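Local coordinates for putative acyl-[acyl-carrier-protein]--UDP-N-acetylglucosamine O-acyltransferase (Bacteroides fragilis, PDB 4R36), which probably transfers an acyl group from acyl carrier protein to UDP-N-acetylglucosamine, working as a trimer of left-handed beta-helix subunits, at residues A[232-237]-A[247-252]. Numbering follows the deposited sequence.
Sequences YRIIYQ and TKVEAE
Ile234 and Val249 carry this contact between two helices, an example of how a single methyl can focus an apolar seam. Val249 CG2 lies 3.8 Å from Ile234 CG2 and close to CB and CD1 of that isoleucine, and the same methyl also meets Ile235, whose CG1 is 4.1 Å away. The torsion of Val249 (chi1 169°) sets CG2 beside the backbone N and CG1 elsewhere, so one branch does all the touching. These segments belong to the helical hairpin of helices 222-237 and 242-252 in the C-terminal domain, which follows the left-handed beta-helix; the axes of segments 232-237 and 247-252 run nearly antiparallel, at 162°, and approach to 9.5 Å. On the buried side, helix 257-267 closes over the seam, with Ile266 against Ile235 and Ile259 against Val249, and Glu250 also forms a salt bridge with Arg267 at that helix's end. Packing thins on the solvent side, toward partly exposed Lys248 and exposed Glu252, whose side chain makes no close contact with 232-237. Lys248 CB rests 4.0 Å from Ile234 CG2, and the aliphatic chain borders the isoleucine before bending at its far end (chi4 -148°). No hydrogen bond spans the two segments.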
loop_
_atom_site.group_PDB
_atom_site.type_symbol
_atom_site.label_atom_id
_atom_site.label_comp_id
_atom_site.label_asym_id
_atom_site.label_seq_id
_atom_site.Cartn_x
_atom_site.Cartn_y
_atom_site.Cartn_z
ATOM N N TYR A 232 0.822 -30.387 13.782
ATOM C CA TYR A 232 1.654 -29.729 12.780
ATOM C C TYR A 232 3.070 -30.213 12.662
ATOM O O TYR A 232 3.658 -30.130 11.581
ATOM C CB TYR A 232 1.572 -28.214 12.906
ATOM C CG TYR A 232 0.277 -27.682 12.341
ATOM C CD1 TYR A 232 0.022 -27.734 10.997
ATOM C CD2 TYR A 232 -0.700 -27.111 13.177
ATOM C CE1 TYR A 232 -1.213 -27.320 10.470
ATOM C CE2 TYR A 232 -1.896 -26.613 12.671
ATOM C CZ TYR A 232 -2.141 -26.702 11.297
ATOM O OH TYR A 232 -3.286 -26.234 10.703
ATOM N N ARG A 233 3.618 -30.757 13.726
ATOM C CA ARG A 233 4.883 -31.548 13.619
ATOM C C ARG A 233 4.728 -32.723 12.733
ATOM O O ARG A 233 5.572 -33.004 11.934
ATOM C CB ARG A 233 5.439 -32.018 14.979
ATOM C CG ARG A 233 5.919 -30.925 15.846
ATOM C CD ARG A 233 6.428 -31.375 17.242
ATOM N NE ARG A 233 6.598 -30.147 18.023
ATOM C CZ ARG A 233 5.984 -29.803 19.158
ATOM N NH1 ARG A 233 5.130 -30.618 19.772
ATOM N NH2 ARG A 233 6.255 -28.614 19.709
ATOM N N ILE A 234 3.612 -33.443 12.845
ATOM C CA ILE A 234 3.333 -34.521 11.958
ATOM C C ILE A 234 3.159 -34.022 10.534
ATOM O O ILE A 234 3.646 -34.631 9.619
ATOM C CB ILE A 234 2.083 -35.322 12.392
ATOM C CG1 ILE A 234 2.400 -36.106 13.668
ATOM C CG2 ILE A 234 1.625 -36.280 11.284
ATOM C CD1 ILE A 234 1.157 -36.549 14.428
ATOM N N ILE A 235 2.405 -32.946 10.349
ATOM C CA ILE A 235 2.091 -32.492 9.013
ATOM C C ILE A 235 3.308 -31.918 8.277
ATOM O O ILE A 235 3.523 -32.202 7.121
ATOM C CB ILE A 235 0.892 -31.471 9.052
ATOM C CG1 ILE A 235 -0.385 -32.217 9.376
ATOM C CG2 ILE A 235 0.715 -30.755 7.707
ATOM C CD1 ILE A 235 -1.467 -31.364 9.974
ATOM N N TYR A 236 4.089 -31.107 8.953
ATOM C CA TYR A 236 5.133 -30.366 8.291
ATOM C C TYR A 236 6.516 -30.951 8.543
ATOM O O TYR A 236 7.382 -30.706 7.733
ATOM C CB TYR A 236 5.159 -28.910 8.754
ATOM C CG TYR A 236 4.147 -28.061 8.049
ATOM C CD1 TYR A 236 4.309 -27.681 6.692
ATOM C CD2 TYR A 236 3.058 -27.599 8.701
ATOM C CE1 TYR A 236 3.360 -26.905 6.044
ATOM C CE2 TYR A 236 2.086 -26.809 8.048
ATOM C CZ TYR A 236 2.254 -26.449 6.731
ATOM O OH TYR A 236 1.274 -25.641 6.105
ATOM N N GLN A 237 6.747 -31.665 9.638
ATOM C CA GLN A 237 8.135 -31.985 10.052
ATOM C C GLN A 237 8.401 -33.488 10.157
ATOM O O GLN A 237 9.374 -33.873 10.703
ATOM C CB GLN A 237 8.434 -31.319 11.391
ATOM C CG GLN A 237 8.277 -29.816 11.238
ATOM C CD GLN A 237 8.519 -29.016 12.472
ATOM O OE1 GLN A 237 7.885 -29.193 13.479
ATOM N NE2 GLN A 237 9.419 -28.073 12.372
ATOM N N THR A 247 -3.673 -39.132 8.164
ATOM C CA THR A 247 -3.922 -40.438 8.796
ATOM C C THR A 247 -3.273 -40.530 10.139
ATOM O O THR A 247 -3.932 -40.925 11.103
ATOM C CB THR A 247 -3.446 -41.583 7.887
ATOM O OG1 THR A 247 -4.233 -41.555 6.714
ATOM C CG2 THR A 247 -3.548 -42.976 8.578
ATOM N N LYS A 248 -1.992 -40.184 10.254
ATOM C CA LYS A 248 -1.311 -40.280 11.493
ATOM C C LYS A 248 -1.831 -39.303 12.567
ATOM O O LYS A 248 -1.963 -39.647 13.784
ATOM C CB LYS A 248 0.165 -40.056 11.292
ATOM C CG LYS A 248 1.034 -40.330 12.532
ATOM C CD LYS A 248 2.497 -40.252 12.188
ATOM C CE LYS A 248 3.312 -40.963 13.252
ATOM N NZ LYS A 248 4.616 -40.306 13.406
ATOM N N VAL A 249 -2.155 -38.074 12.146
ATOM C CA VAL A 249 -2.791 -37.129 13.057
ATOM C C VAL A 249 -4.081 -37.724 13.632
ATOM O O VAL A 249 -4.321 -37.636 14.849
ATOM C CB VAL A 249 -3.140 -35.782 12.354
ATOM C CG1 VAL A 249 -4.033 -34.949 13.280
ATOM C CG2 VAL A 249 -1.883 -35.002 11.991
ATOM N N GLU A 250 -4.912 -38.275 12.769
ATOM C CA GLU A 250 -6.154 -38.894 13.219
ATOM C C GLU A 250 -5.916 -40.071 14.179
ATOM O O GLU A 250 -6.693 -40.280 15.080
ATOM C CB GLU A 250 -7.016 -39.341 12.055
ATOM C CG GLU A 250 -7.625 -38.153 11.333
ATOM C CD GLU A 250 -8.465 -38.451 10.110
ATOM O OE1 GLU A 250 -8.131 -39.290 9.270
ATOM O OE2 GLU A 250 -9.521 -37.765 9.925
ATOM N N ALA A 251 -4.842 -40.799 13.985
ATOM C CA ALA A 251 -4.516 -41.976 14.814
ATOM C C ALA A 251 -3.835 -41.634 16.100
ATOM O O ALA A 251 -4.023 -42.313 17.062
ATOM C CB ALA A 251 -3.632 -42.957 14.045
ATOM N N GLU A 252 -3.054 -40.569 16.154
ATOM C CA GLU A 252 -2.122 -40.361 17.239
ATOM C C GLU A 252 -2.325 -39.112 18.050
ATOM O O GLU A 252 -1.791 -39.063 19.126
ATOM C CB GLU A 252 -0.675 -40.334 16.725
ATOM C CG GLU A 252 -0.346 -41.586 15.964
ATOM C CD GLU A 252 1.144 -41.865 15.857
ATOM O OE1 GLU A 252 1.973 -41.145 16.435
ATOM O OE2 GLU A 252 1.457 -42.807 15.152
#